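Local coordinates for protein GCN5-related N-acetyltransferase (Kribbella flavida, PDB 4MY0) that binds acetyl-coenzyme A and probably transfers the acetyl group to an amine, perhaps of an aminoglycoside, as a member of the GCN5-related N-acetyltransferase family, at residues D70-M82 with L282-G295. Residues are numbered along the deposited sequence; the frame is centred on the assembly and turned at random.
Sequences DFQQWWGGRRVPM and LRLLDAPAAIAARG
Gly295 N donates to Trp75 O at 2.9 Å, the one strong direct hydrogen bond between 70-82 and 282-295. Trp75 O also accepts from Arg78 N inside the type I' hairpin turn, and the two donors reach it from opposite faces of its plane. Gly295 CA adds a CH...O contact to Gly76 O. Arg78, bent at chi2 and chi3, reaches over the backbone of Ala292 to Arg294. Ala293 O lies 3.2 Å above one face of the Arg78 guanidinium, offset toward the rim, while NH2 makes weak bonds to Ala292 O and Arg294 O. Water 2 bridges Arg79 O and Ala293 O. Trp75 NE1 donates to Gln73 OE1 from above its carbonyl plane, 62° out of it. Arg294 NH2 passes the indole obliquely on its way to Tyr352 O.

The rest is apolar packing. Trp75 CG sits beside the backbone N and anti to the carbonyl carbon (chi1 -75°). Its CB touches Arg294 CG at 3.8 Å, and CZ2 meets Leu282 CD2. Val80 CG1 meets Ala293 CB at 4.1 Å. With an alanine in place of Trp75, Leu282 CD2 would probably lose this aromatic partner and Gln73 OE1 this donor. The chemistry implies one firm backbone bond, supported by weak guanidinium bonds, bridging water and apolar contacts, between the GNAT hairpin and the sterol-carrier-like region that includes helix 287-293.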
ATOM      1  N   ASP C  70      -4.337   2.869 -40.367  1.00 26.31           N
ATOM      2  CA  ASP C  70      -3.677   3.557 -41.475  1.00 30.57           C
ATOM      3  C   ASP C  70      -2.970   4.813 -40.961  1.00 30.84           C
ATOM      4  O   ASP C  70      -3.461   5.932 -41.127  1.00 34.85           O
ATOM      5  CB  ASP C  70      -4.693   3.922 -42.568  1.00 41.89           C
ATOM      6  CG  ASP C  70      -5.906   4.659 -42.018  1.00 49.65           C
ATOM      7  OD1 ASP C  70      -6.265   4.423 -40.840  1.00 49.53           O
ATOM      8  OD2 ASP C  70      -6.492   5.476 -42.765  1.00 55.08           O
ATOM      9  N   PHE C  71      -1.822   4.628 -40.317  1.00 28.56           N
ATOM     10  CA  PHE C  71      -1.088   5.757 -39.743  1.00 27.27           C
ATOM     11  C   PHE C  71      -0.097   6.317 -40.740  1.00 27.88           C
ATOM     12  O   PHE C  71       0.123   5.735 -41.798  1.00 28.30           O
ATOM     13  CB  PHE C  71      -0.258   5.302 -38.547  1.00 22.38           C
ATOM     14  CG  PHE C  71      -1.052   5.002 -37.306  1.00 23.07           C
ATOM     15  CD1 PHE C  71      -2.088   5.830 -36.898  1.00 26.61           C
ATOM     16  CD2 PHE C  71      -0.721   3.899 -36.524  1.00 22.11           C
ATOM     17  CE1 PHE C  71      -2.799   5.552 -35.728  1.00 30.96           C
ATOM     18  CE2 PHE C  71      -1.420   3.611 -35.354  1.00 27.24           C
ATOM     19  CZ  PHE C  71      -2.469   4.437 -34.960  1.00 30.35           C
ATOM     20  N   GLN C  72       0.514   7.445 -40.378  1.00 29.40           N
ATOM     21  CA  GLN C  72       1.827   7.801 -40.896  1.00 31.67           C
ATOM     22  C   GLN C  72       2.710   7.892 -39.663  1.00 29.07           C
ATOM     23  O   GLN C  72       2.199   8.017 -38.539  1.00 27.24           O
ATOM     24  CB  GLN C  72       1.808   9.129 -41.663  1.00 34.16           C
ATOM     25  CG  GLN C  72       0.765   9.181 -42.775  1.00 41.03           C
ATOM     26  CD  GLN C  72       1.118  10.170 -43.859  1.00 47.84           C
ATOM     27  OE1 GLN C  72       2.092   9.981 -44.588  1.00 52.86           O
ATOM     28  NE2 GLN C  72       0.327  11.229 -43.983  1.00 51.37           N
ATOM     29  N   GLN C  73       4.024   7.803 -39.845  1.00 24.81           N
ATOM     30  CA  GLN C  73       4.931   7.900 -38.702  1.00 23.42           C
ATOM     31  C   GLN C  73       6.102   8.793 -39.068  1.00 28.24           C
ATOM     32  O   GLN C  73       6.670   8.689 -40.161  1.00 24.59           O
ATOM     33  CB  GLN C  73       5.412   6.524 -38.234  1.00 22.34           C
ATOM     34  CG  GLN C  73       6.032   6.548 -36.830  1.00 26.47           C
ATOM     35  CD  GLN C  73       6.560   5.197 -36.400  1.00 28.11           C
ATOM     36  OE1 GLN C  73       6.949   4.381 -37.233  1.00 28.65           O
ATOM     37  NE2 GLN C  73       6.572   4.952 -35.093  1.00 24.65           N
ATOM     38  N   TRP C  74       6.443   9.701 -38.164  1.00 24.59           N
ATOM     39  CA  TRP C  74       7.544  10.619 -38.423  1.00 29.18           C
ATOM     40  C   TRP C  74       8.860   9.859 -38.335  1.00 29.33           C
ATOM     41  O   TRP C  74       9.067   9.083 -37.400  1.00 26.01           O
ATOM     42  CB  TRP C  74       7.533  11.747 -37.393  1.00 26.13           C
ATOM     43  CG  TRP C  74       6.453  12.776 -37.630  1.00 27.05           C
ATOM     44  CD1 TRP C  74       5.212  12.824 -37.054  1.00 27.01           C
ATOM     45  CD2 TRP C  74       6.537  13.912 -38.500  1.00 28.34           C
ATOM     46  NE1 TRP C  74       4.523  13.923 -37.515  1.00 28.24           N
ATOM     47  CE2 TRP C  74       5.314  14.609 -38.403  1.00 29.06           C
ATOM     48  CE3 TRP C  74       7.531  14.404 -39.353  1.00 29.07           C
ATOM     49  CZ2 TRP C  74       5.055  15.771 -39.133  1.00 30.49           C
ATOM     50  CZ3 TRP C  74       7.279  15.564 -40.069  1.00 30.44           C
ATOM     51  CH2 TRP C  74       6.050  16.236 -39.957  1.00 31.14           C
ATOM     52  N   TRP C  75       9.734  10.064 -39.316  1.00 25.70           N
ATOM     53  CA  TRP C  75      11.099   9.555 -39.221  1.00 27.43           C
ATOM     54  C   TRP C  75      12.072  10.580 -39.777  1.00 28.78           C
ATOM     55  O   TRP C  75      12.025  10.920 -40.977  1.00 27.99           O
ATOM     56  CB  TRP C  75      11.241   8.200 -39.923  1.00 26.58           C
ATOM     57  CG  TRP C  75      10.636   7.078 -39.116  1.00 26.72           C
ATOM     58  CD1 TRP C  75       9.442   6.447 -39.350  1.00 23.31           C
ATOM     59  CD2 TRP C  75      11.181   6.478 -37.931  1.00 23.72           C
ATOM     60  NE1 TRP C  75       9.225   5.481 -38.395  1.00 23.65           N
ATOM     61  CE2 TRP C  75      10.274   5.483 -37.507  1.00 24.31           C
ATOM     62  CE3 TRP C  75      12.349   6.680 -37.192  1.00 23.76           C
ATOM     63  CZ2 TRP C  75      10.500   4.691 -36.374  1.00 21.76           C
ATOM     64  CZ3 TRP C  75      12.569   5.896 -36.054  1.00 23.17           C
ATOM     65  CH2 TRP C  75      11.653   4.915 -35.663  1.00 25.64           C
ATOM     66  N   GLY C  76      12.932  11.091 -38.892  1.00 27.32           N
ATOM     67  CA  GLY C  76      13.848  12.168 -39.240  1.00 28.63           C
ATOM     68  C   GLY C  76      13.137  13.364 -39.835  1.00 29.47           C
ATOM     69  O   GLY C  76      13.619  13.974 -40.791  1.00 30.50           O
ATOM     70  N   GLY C  77      11.973  13.706 -39.288  1.00 29.58           N
ATOM     71  CA  GLY C  77      11.268  14.890 -39.755  1.00 31.47           C
ATOM     72  C   GLY C  77      10.524  14.745 -41.079  1.00 31.39           C
ATOM     73  O   GLY C  77      10.126  15.743 -41.675  1.00 31.45           O
ATOM     74  N   ARG C  78      10.326  13.509 -41.538  1.00 30.85           N
ATOM     75  CA  ARG C  78       9.432  13.260 -42.672  1.00 33.00           C
ATOM     76  C   ARG C  78       8.359  12.215 -42.321  1.00 30.93           C
ATOM     77  O   ARG C  78       8.574  11.354 -41.460  1.00 27.33           O
ATOM     78  CB  ARG C  78      10.221  12.847 -43.920  1.00 32.79           C
ATOM     79  CG  ARG C  78      11.167  13.931 -44.443  1.00 38.06           C
ATOM     80  CD  ARG C  78      11.199  13.969 -45.973  1.00 43.72           C
ATOM     81  NE  ARG C  78      11.931  12.847 -46.548  1.00 46.45           N
ATOM     82  CZ  ARG C  78      11.593  12.219 -47.675  1.00 45.79           C
ATOM     83  NH1 ARG C  78      10.517  12.584 -48.361  1.00 43.99           N
ATOM     84  NH2 ARG C  78      12.328  11.208 -48.112  1.00 44.89           N
ATOM     85  N   ARG C  79       7.205  12.290 -42.983  1.00 30.37           N
ATOM     86  CA  ARG C  79       6.099  11.366 -42.702  1.00 33.03           C
ATOM     87  C   ARG C  79       6.203  10.099 -43.540  1.00 27.34           C
ATOM     88  O   ARG C  79       6.327  10.172 -44.758  1.00 28.18           O
ATOM     89  CB  ARG C  79       4.745  12.027 -42.988  1.00 32.99           C
ATOM     90  CG  ARG C  79       4.439  13.273 -42.156  1.00 35.40           C
ATOM     91  CD  ARG C  79       3.166  13.916 -42.686  1.00 37.47           C
ATOM     92  NE  ARG C  79       2.886  15.206 -42.076  1.00 41.56           N
ATOM     93  CZ  ARG C  79       3.455  16.348 -42.453  1.00 46.18           C
ATOM     94  NH1 ARG C  79       4.353  16.356 -43.433  1.00 45.11           N
ATOM     95  NH2 ARG C  79       3.137  17.482 -41.838  1.00 47.08           N
ATOM     96  N   VAL C  80       6.143   8.944 -42.893  1.00 26.14           N
ATOM     97  CA  VAL C  80       6.235   7.671 -43.595  1.00 25.75           C
ATOM     98  C   VAL C  80       4.954   6.880 -43.338  1.00 25.44           C
ATOM     99  O   VAL C  80       4.571   6.695 -42.178  1.00 24.28           O
ATOM    100  CB  VAL C  80       7.439   6.848 -43.082  1.00 27.27           C
ATOM    101  CG1 VAL C  80       7.657   5.601 -43.945  1.00 24.99           C
ATOM    102  CG2 VAL C  80       8.707   7.718 -43.024  1.00 25.71           C
ATOM    103  N   PRO C  81       4.278   6.426 -44.417  1.00 27.12           N
ATOM    104  CA  PRO C  81       3.048   5.635 -44.226  1.00 28.29           C
ATOM    105  C   PRO C  81       3.356   4.405 -43.373  1.00 30.67           C
ATOM    106  O   PRO C  81       4.425   3.805 -43.538  1.00 28.81           O
ATOM    107  CB  PRO C  81       2.656   5.229 -45.650  1.00 29.38           C
ATOM    108  CG  PRO C  81       3.303   6.310 -46.557  1.00 27.77           C
ATOM    109  CD  PRO C  81       4.617   6.615 -45.843  1.00 26.75           C
HETATM  110  N   MSE C  82       2.465   4.054 -42.453  1.00 23.13           N
HETATM  111  CA  MSE C  82       2.803   3.040 -41.471  1.00 22.00           C
HETATM  112  C   MSE C  82       1.599   2.194 -41.095  1.00 26.16           C
HETATM  113  O   MSE C  82       0.505   2.718 -40.898  1.00 24.70           O
HETATM  114  CB  MSE C  82       3.397   3.704 -40.222  1.00 22.23           C
HETATM  115  CG  MSE C  82       3.942   2.705 -39.211  1.00 21.91           C
HETATM  116 SE   MSE C  82       2.625   2.325 -37.819  0.74 28.83          SE
HETATM  117  CE  MSE C  82       3.126   3.816 -36.674  1.00 20.95           C
ATOM    118  N   LEU C 282       8.987  -2.143 -34.316  1.00 21.89           N
ATOM    119  CA  LEU C 282       8.970  -1.672 -35.694  1.00 22.26           C
ATOM    120  C   LEU C 282       9.369  -2.816 -36.613  1.00 22.20           C
ATOM    121  O   LEU C 282      10.193  -3.656 -36.235  1.00 20.01           O
ATOM    122  CB  LEU C 282       9.993  -0.548 -35.853  1.00 19.83           C
ATOM    123  CG  LEU C 282      10.136   0.056 -37.244  1.00 24.47           C
ATOM    124  CD1 LEU C 282       8.842   0.771 -37.607  1.00 28.45           C
ATOM    125  CD2 LEU C 282      11.325   1.016 -37.290  1.00 22.44           C
ATOM    126  N   ARG C 283       8.788  -2.862 -37.808  1.00 19.12           N
ATOM    127  CA  ARG C 283       9.284  -3.758 -38.854  1.00 22.23           C
ATOM    128  C   ARG C 283       9.291  -3.050 -40.212  1.00 22.30           C
ATOM    129  O   ARG C 283       8.353  -2.315 -40.523  1.00 22.17           O
ATOM    130  CB  ARG C 283       8.419  -5.019 -38.953  1.00 20.48           C
ATOM    131  CG  ARG C 283       9.060  -6.119 -39.802  1.00 21.13           C
ATOM    132  CD  ARG C 283       8.027  -7.085 -40.406  1.00 22.01           C
ATOM    133  NE  ARG C 283       8.625  -8.400 -40.664  1.00 26.35           N
ATOM    134  CZ  ARG C 283       9.459  -8.666 -41.669  1.00 30.15           C
ATOM    135  NH1 ARG C 283       9.809  -7.712 -42.528  1.00 28.49           N
ATOM    136  NH2 ARG C 283       9.957  -9.890 -41.816  1.00 28.68           N
ATOM    137  N   LEU C 284      10.335  -3.254 -41.016  1.00 21.58           N
ATOM    138  CA  LEU C 284      10.304  -2.768 -42.399  1.00 23.42           C
ATOM    139  C   LEU C 284       9.614  -3.801 -43.311  1.00 23.65           C
ATOM    140  O   LEU C 284       9.952  -4.989 -43.286  1.00 23.90           O
ATOM    141  CB  LEU C 284      11.709  -2.462 -42.931  1.00 21.97           C
ATOM    142  CG  LEU C 284      12.648  -1.458 -42.253  1.00 29.68           C
ATOM    143  CD1 LEU C 284      13.423  -0.677 -43.296  1.00 26.97           C
ATOM    144  CD2 LEU C 284      11.966  -0.520 -41.259  1.00 25.52           C
ATOM    145  N   LEU C 285       8.646  -3.351 -44.102  1.00 21.38           N
ATOM    146  CA  LEU C 285       7.964  -4.226 -45.061  1.00 26.39           C
ATOM    147  C   LEU C 285       8.470  -4.045 -46.496  1.00 30.00           C
ATOM    148  O   LEU C 285       8.411  -4.979 -47.306  1.00 33.55           O
ATOM    149  CB  LEU C 285       6.457  -3.972 -45.042  1.00 28.44           C
ATOM    150  CG  LEU C 285       5.760  -3.991 -43.688  1.00 30.95           C
ATOM    151  CD1 LEU C 285       4.279  -3.718 -43.869  1.00 28.99           C
ATOM    152  CD2 LEU C 285       5.992  -5.329 -43.020  1.00 31.83           C
ATOM    153  N   ASP C 286       8.921  -2.830 -46.816  1.00 25.39           N
ATOM    154  CA  ASP C 286       9.460  -2.514 -48.143  1.00 27.87           C
ATOM    155  C   ASP C 286      10.642  -1.564 -47.913  1.00 27.66           C
ATOM    156  O   ASP C 286      10.476  -0.343 -47.930  1.00 26.19           O
ATOM    157  CB  ASP C 286       8.368  -1.857 -49.014  1.00 27.08           C
ATOM    158  CG  ASP C 286       8.878  -1.394 -50.394  1.00 39.71           C
ATOM    159  OD1 ASP C 286       8.022  -1.041 -51.238  1.00 41.10           O
ATOM    160  OD2 ASP C 286      10.109  -1.364 -50.648  1.00 43.85           O
ATOM    161  N   ALA C 287      11.829  -2.127 -47.701  1.00 25.65           N
ATOM    162  CA  ALA C 287      12.979  -1.332 -47.272  1.00 26.58           C
ATOM    163  C   ALA C 287      13.393  -0.190 -48.212  1.00 26.31           C
ATOM    164  O   ALA C 287      13.687   0.906 -47.730  1.00 28.27           O
ATOM    165  CB  ALA C 287      14.181  -2.234 -46.926  1.00 23.20           C
ATOM    166  N   PRO C 288      13.428  -0.430 -49.545  1.00 27.82           N
ATOM    167  CA  PRO C 288      13.778   0.715 -50.398  1.00 28.62           C
ATOM    168  C   PRO C 288      12.810   1.874 -50.218  1.00 27.95           C
ATOM    169  O   PRO C 288      13.248   3.029 -50.184  1.00 27.33           O
ATOM    170  CB  PRO C 288      13.669   0.148 -51.823  1.00 28.39           C
ATOM    171  CG  PRO C 288      13.990  -1.305 -51.662  1.00 30.00           C
ATOM    172  CD  PRO C 288      13.392  -1.693 -50.313  1.00 27.10           C
ATOM    173  N   ALA C 289      11.519   1.576 -50.088  1.00 27.18           N
ATOM    174  CA  ALA C 289      10.518   2.637 -49.982  1.00 29.21           C
ATOM    175  C   ALA C 289      10.564   3.282 -48.604  1.00 28.30           C
ATOM    176  O   ALA C 289      10.338   4.479 -48.470  1.00 28.39           O
ATOM    177  CB  ALA C 289       9.114   2.104 -50.285  1.00 29.38           C
ATOM    178  N   ALA C 290      10.845   2.486 -47.577  1.00 24.60           N
ATOM    179  CA  ALA C 290      11.025   3.024 -46.225  1.00 23.35           C
ATOM    180  C   ALA C 290      12.229   3.982 -46.169  1.00 23.47           C
ATOM    181  O   ALA C 290      12.191   5.032 -45.506  1.00 23.32           O
ATOM    182  CB  ALA C 290      11.211   1.875 -45.215  1.00 22.25           C
ATOM    183  N   ILE C 291      13.308   3.606 -46.845  1.00 23.93           N
ATOM    184  CA  ILE C 291      14.503   4.440 -46.862  1.00 27.42           C
ATOM    185  C   ILE C 291      14.231   5.720 -47.660  1.00 29.48           C
ATOM    186  O   ILE C 291      14.595   6.820 -47.236  1.00 31.05           O
ATOM    187  CB  ILE C 291      15.710   3.696 -47.470  1.00 28.90           C
ATOM    188  CG1 ILE C 291      16.246   2.637 -46.498  1.00 29.84           C
ATOM    189  CG2 ILE C 291      16.797   4.703 -47.896  1.00 27.37           C
ATOM    190  CD1 ILE C 291      16.672   3.211 -45.119  1.00 26.43           C
ATOM    191  N   ALA C 292      13.576   5.568 -48.810  1.00 25.89           N
ATOM    192  CA  ALA C 292      13.272   6.700 -49.680  1.00 34.16           C
ATOM    193  C   ALA C 292      12.420   7.751 -48.982  1.00 32.58           C
ATOM    194  O   ALA C 292      12.540   8.936 -49.275  1.00 31.58           O
ATOM    195  CB  ALA C 292      12.579   6.227 -50.957  1.00 34.73           C
ATOM    196  N   ALA C 293      11.558   7.323 -48.061  1.00 26.23           N
ATOM    197  CA  ALA C 293      10.647   8.262 -47.400  1.00 28.66           C
ATOM    198  C   ALA C 293      11.209   8.843 -46.092  1.00 33.06           C
ATOM    199  O   ALA C 293      10.660   9.810 -45.558  1.00 36.25           O
ATOM    200  CB  ALA C 293       9.296   7.605 -47.162  1.00 31.67           C
ATOM    201  N   ARG C 294      12.293   8.252 -45.581  1.00 29.33           N
ATOM    202  CA  ARG C 294      12.876   8.672 -44.307  1.00 29.78           C
ATOM    203  C   ARG C 294      13.609  10.006 -44.428  1.00 30.51           C
ATOM    204  O   ARG C 294      14.185  10.307 -45.470  1.00 34.53           O
ATOM    205  CB  ARG C 294      13.865   7.614 -43.792  1.00 27.24           C
ATOM    206  CG  ARG C 294      14.203   7.765 -42.297  1.00 24.97           C
ATOM    207  CD  ARG C 294      15.277   6.790 -41.858  1.00 28.32           C
ATOM    208  NE  ARG C 294      15.334   6.584 -40.401  1.00 28.95           N
ATOM    209  CZ  ARG C 294      15.954   7.408 -39.555  1.00 29.57           C
ATOM    210  NH1 ARG C 294      16.550   8.502 -40.017  1.00 31.43           N
ATOM    211  NH2 ARG C 294      15.985   7.149 -38.247  1.00 32.03           N
ATOM    212  N   GLY C 295      13.587  10.812 -43.370  1.00 25.41           N
ATOM    213  CA  GLY C 295      14.489  11.957 -43.305  1.00 26.24           C
ATOM    214  C   GLY C 295      15.812  11.451 -42.760  1.00 29.25           C
ATOM    215  O   GLY C 295      15.823  10.516 -41.957  1.00 30.87           O
TER
HETATM  216  O   HOH W   1      15.142   9.678 -47.873  1.00 28.00           O
HETATM  217  O   HOH W   2       8.370  10.707 -46.401  1.00 36.28           O